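Local coordinates for 4-hydroxybutyrate coenzyme A transferase (Shewanella oneidensis, PDB 2OAS) that transfers coenzyme A between carboxylic acids such as 4-hydroxybutyrate and probably acetate, through a glutamyl-CoA thioester intermediate of the kind typical of its family, at the coenzyme A site. Coordinates in Å, arbitrary orientation; residue numbers count along the deposited sequence, not the author numbering.

The coenzyme A site. Residues 76, 233, 264, 306-309, 318, 321, 326-332, 355-356, 360, 362. With COA (coenzyme A), chain B.
Coenzyme A lies stretched through a long cleft, covalently held at its sulfur end and clamped at its adenine. In Glu233, the family's catalytic glutamate, CD, which carries a single modelled oxygen (OE1) as a thioester carbon would, is bonded to S1P at 1.8 Å. The tip of the Phe264 ring, CZ, points at the sulfur, while the Glu233 carbonyl oxygen sits over one face of that ring. Along the pantetheine arm, Gly331 N gives a straight hydrogen bond to the amide oxygen O5P (2.6 Å, 165° at H). Gln332, its CG in the crowded position (chi1 70°), runs past C6P; its NE2 reaches Ser306 O almost along the C=O axis, bracing the side chain and linking the helix start to the Ser306 loop on one side of the arm. A water joins Ser306 N to the hydroxyl OAP. Opposite, Phe76 presents its CZ tip to O9P, with the Ser327-Gly328 peptide over one ring face. Tyr326, CG anti to the backbone N (chi1 -175°), lies alongside, OH and CZ against C5B, CD2 and CE2 against the pantoyl methyl CDP.

At the pyrophosphate, Arg362 NH1 (2.8 Å) and NH2 (3.0 Å) grip O2A end-on, one guanidinium face lying against C8A. An alanine here would remove both donors and would probably loosen the pyrophosphate and let the adenine shift. The base is sandwiched between Ile321 CD1, 3.6 Å from C4A, and Ala355 CB over the five-membered ring. N6A donates to Leu308 O from above the carbonyl plane (2.6 Å).

The nucleotide rests among short strands, including 309-311, 320-321, 354-355 and 360-361, whereas the pantetheine passes the N-terminus of helix 332-341 towards Glu233, preceding strand 234-235.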
# COMPACT_ATOMS: atom_id res chain seq x y z
N PHE A 76 17.69 0.79 -0.82
CA PHE A 76 17.42 1.89 -1.72
C PHE A 76 18.70 2.14 -2.49
O PHE A 76 19.75 2.33 -1.89
CB PHE A 76 17.08 3.14 -0.93
CG PHE A 76 16.40 4.21 -1.73
CD1 PHE A 76 15.02 4.36 -1.65
CD2 PHE A 76 17.14 5.09 -2.51
CE1 PHE A 76 14.38 5.38 -2.33
CE2 PHE A 76 16.51 6.12 -3.21
CZ PHE A 76 15.13 6.26 -3.12
N GLU A 233 9.50 13.33 4.67
CA GLU A 233 10.61 12.38 4.76
C GLU A 233 11.95 13.11 4.81
O GLU A 233 12.88 12.69 5.45
CB GLU A 233 10.81 11.68 3.41
CG GLU A 233 10.56 10.19 3.44
CD GLU A 233 11.27 9.45 2.33
OE1 GLU A 233 10.74 8.42 1.86
N PHE A 264 15.22 13.19 7.72
CA PHE A 264 16.55 13.70 7.38
C PHE A 264 16.52 14.98 6.54
O PHE A 264 15.46 15.45 6.13
CB PHE A 264 17.38 12.62 6.68
CG PHE A 264 16.63 11.84 5.65
CD1 PHE A 264 15.86 10.75 6.02
CD2 PHE A 264 16.67 12.22 4.32
CE1 PHE A 264 15.13 10.04 5.08
CE2 PHE A 264 15.95 11.52 3.35
CZ PHE A 264 15.17 10.42 3.73
N SER A 306 7.45 11.96 -6.86
CA SER A 306 7.71 11.80 -8.28
C SER A 306 7.69 10.33 -8.69
O SER A 306 7.51 9.44 -7.86
CB SER A 306 9.06 12.42 -8.65
OG SER A 306 9.24 12.41 -10.05
N ALA A 307 7.88 10.09 -9.98
CA ALA A 307 7.87 8.74 -10.51
C ALA A 307 8.68 8.61 -11.80
O ALA A 307 9.00 9.59 -12.45
CB ALA A 307 6.45 8.29 -10.75
N LEU A 308 9.00 7.37 -12.16
CA LEU A 308 9.75 7.10 -13.36
C LEU A 308 8.84 6.75 -14.53
O LEU A 308 9.02 7.23 -15.63
CB LEU A 308 10.71 5.94 -13.12
CG LEU A 308 11.74 6.20 -12.02
CD1 LEU A 308 12.40 4.89 -11.64
CD2 LEU A 308 12.76 7.24 -12.49
N GLN A 309 7.85 5.90 -14.29
CA GLN A 309 6.92 5.49 -15.34
C GLN A 309 5.52 5.23 -14.80
O GLN A 309 5.34 4.64 -13.73
CB GLN A 309 7.46 4.23 -16.03
CG GLN A 309 6.55 3.61 -17.10
CD GLN A 309 7.14 2.33 -17.71
OE1 GLN A 309 7.38 1.34 -17.00
NE2 GLN A 309 7.39 2.35 -19.02
N ALA A 318 8.37 3.76 -9.55
CA ALA A 318 9.31 4.80 -9.14
C ALA A 318 10.63 4.33 -8.53
O ALA A 318 11.42 5.14 -8.05
CB ALA A 318 8.60 5.75 -8.18
N ILE A 321 13.61 0.94 -13.73
CA ILE A 321 13.27 1.08 -15.15
C ILE A 321 13.30 -0.34 -15.72
O ILE A 321 14.34 -0.82 -16.17
CB ILE A 321 14.30 1.97 -15.91
CG1 ILE A 321 14.20 3.41 -15.40
CG2 ILE A 321 14.02 1.96 -17.41
CD1 ILE A 321 15.30 4.31 -15.92
N TYR A 326 16.71 1.30 -10.04
CA TYR A 326 17.26 2.64 -10.06
C TYR A 326 17.40 3.20 -8.64
O TYR A 326 18.45 3.71 -8.27
CB TYR A 326 16.37 3.57 -10.90
CG TYR A 326 16.93 4.97 -11.08
CD1 TYR A 326 17.89 5.24 -12.06
CD2 TYR A 326 16.56 6.00 -10.21
CE1 TYR A 326 18.46 6.51 -12.17
CE2 TYR A 326 17.13 7.27 -10.30
CZ TYR A 326 18.08 7.52 -11.28
OH TYR A 326 18.66 8.78 -11.37
N SER A 327 16.34 3.08 -7.84
CA SER A 327 16.39 3.61 -6.49
C SER A 327 15.76 2.70 -5.44
O SER A 327 16.39 1.74 -4.98
CB SER A 327 15.74 5.00 -6.45
OG SER A 327 14.42 4.96 -6.97
N GLY A 328 14.53 3.00 -5.05
CA GLY A 328 13.88 2.19 -4.04
C GLY A 328 12.45 2.59 -3.73
O GLY A 328 11.95 3.61 -4.21
N VAL A 329 11.79 1.76 -2.93
CA VAL A 329 10.41 2.00 -2.52
C VAL A 329 10.29 3.28 -1.71
O VAL A 329 9.40 4.09 -1.94
CB VAL A 329 9.89 0.83 -1.67
CG1 VAL A 329 8.55 1.19 -1.06
CG2 VAL A 329 9.77 -0.42 -2.53
N GLY A 330 11.20 3.44 -0.76
CA GLY A 330 11.19 4.63 0.08
C GLY A 330 9.94 4.79 0.91
O GLY A 330 9.60 3.92 1.72
N GLY A 331 9.24 5.90 0.74
CA GLY A 331 8.05 6.11 1.53
C GLY A 331 7.01 6.98 0.86
O GLY A 331 6.24 7.64 1.53
N GLN A 332 6.99 6.98 -0.47
CA GLN A 332 6.01 7.80 -1.17
C GLN A 332 4.62 7.19 -1.04
O GLN A 332 3.62 7.90 -1.02
CB GLN A 332 6.36 7.90 -2.66
CG GLN A 332 6.16 6.60 -3.41
CD GLN A 332 6.14 6.77 -4.92
OE1 GLN A 332 5.85 5.82 -5.65
NE2 GLN A 332 6.47 7.96 -5.39
N ALA A 355 11.26 11.56 -21.13
CA ALA A 355 12.57 11.30 -20.57
C ALA A 355 13.54 10.93 -21.68
O ALA A 355 13.17 10.90 -22.86
CB ALA A 355 12.49 10.17 -19.56
N ALA A 356 14.78 10.66 -21.32
CA ALA A 356 15.78 10.28 -22.30
C ALA A 356 15.89 11.29 -23.42
O ALA A 356 16.14 10.93 -24.56
CB ALA A 356 15.43 8.92 -22.87
N ILE A 360 11.37 9.06 -24.82
CA ILE A 360 10.63 8.08 -24.04
C ILE A 360 9.52 8.77 -23.24
O ILE A 360 9.76 9.77 -22.55
CB ILE A 360 11.57 7.32 -23.06
CG1 ILE A 360 12.68 6.60 -23.84
CG2 ILE A 360 10.76 6.31 -22.25
CD1 ILE A 360 13.73 5.91 -22.97
N ARG A 362 7.05 8.98 -20.23
CA ARG A 362 6.97 8.46 -18.87
C ARG A 362 5.58 7.85 -18.64
O ARG A 362 5.39 6.98 -17.80
CB ARG A 362 7.25 9.57 -17.85
CG ARG A 362 8.67 10.09 -17.91
CD ARG A 362 9.13 10.61 -16.58
NE ARG A 362 10.53 11.03 -16.65
CZ ARG A 362 11.26 11.37 -15.59
NH1 ARG A 362 12.52 11.74 -15.77
NH2 ARG A 362 10.75 11.35 -14.37
N1A COA B . 12.09 5.27 -19.06
C2A COA B . 13.48 5.30 -19.49
N3A COA B . 14.32 6.27 -18.74
C4A COA B . 13.78 7.13 -17.68
C5A COA B . 12.40 7.07 -17.25
C6A COA B . 11.54 6.12 -17.99
N6A COA B . 10.16 6.00 -17.66
N7A COA B . 12.17 7.98 -16.23
C8A COA B . 13.43 8.58 -16.01
N9A COA B . 14.42 8.07 -16.88
C1B COA B . 15.82 8.45 -16.97
C2B COA B . 16.21 9.94 -17.19
O2B COA B . 16.72 10.18 -18.46
C3B COA B . 17.17 10.32 -16.07
O3B COA B . 18.42 10.84 -16.62
P3B COA B . 19.64 11.33 -15.73
O7A COA B . 19.31 12.38 -14.76
O8A COA B . 20.19 10.16 -14.98
O9A COA B . 20.69 11.80 -16.62
C4B COA B . 17.35 9.12 -15.22
O4B COA B . 16.56 8.04 -15.75
C5B COA B . 16.97 9.73 -13.80
O5B COA B . 15.60 10.16 -13.76
P1A COA B . 14.97 11.42 -12.89
O1A COA B . 15.59 12.69 -13.15
O2A COA B . 13.49 11.58 -13.12
O3A COA B . 15.24 10.93 -11.41
P2A COA B . 14.81 11.74 -10.14
O4A COA B . 16.00 12.05 -9.35
O5A COA B . 14.16 12.98 -10.50
O6A COA B . 13.78 11.08 -9.33
CBP COA B . 12.37 9.14 -8.54
CCP COA B . 12.54 10.41 -9.56
CDP COA B . 13.52 8.32 -9.22
CEP COA B . 10.98 8.39 -8.78
CAP COA B . 12.74 9.50 -6.94
OAP COA B . 11.66 10.44 -6.63
C9P COA B . 12.60 8.31 -5.98
O9P COA B . 13.63 7.79 -5.58
N8P COA B . 11.30 7.90 -5.61
C7P COA B . 10.81 6.85 -4.73
C6P COA B . 9.88 7.28 -3.53
C5P COA B . 10.58 7.72 -2.31
O5P COA B . 10.17 7.37 -1.20
N4P COA B . 11.73 8.55 -2.54
C3P COA B . 12.68 9.16 -1.62
C2P COA B . 12.08 9.98 -0.41
S1P COA B . 12.72 9.45 1.20
O HOH W 1 9.32 10.13 -4.91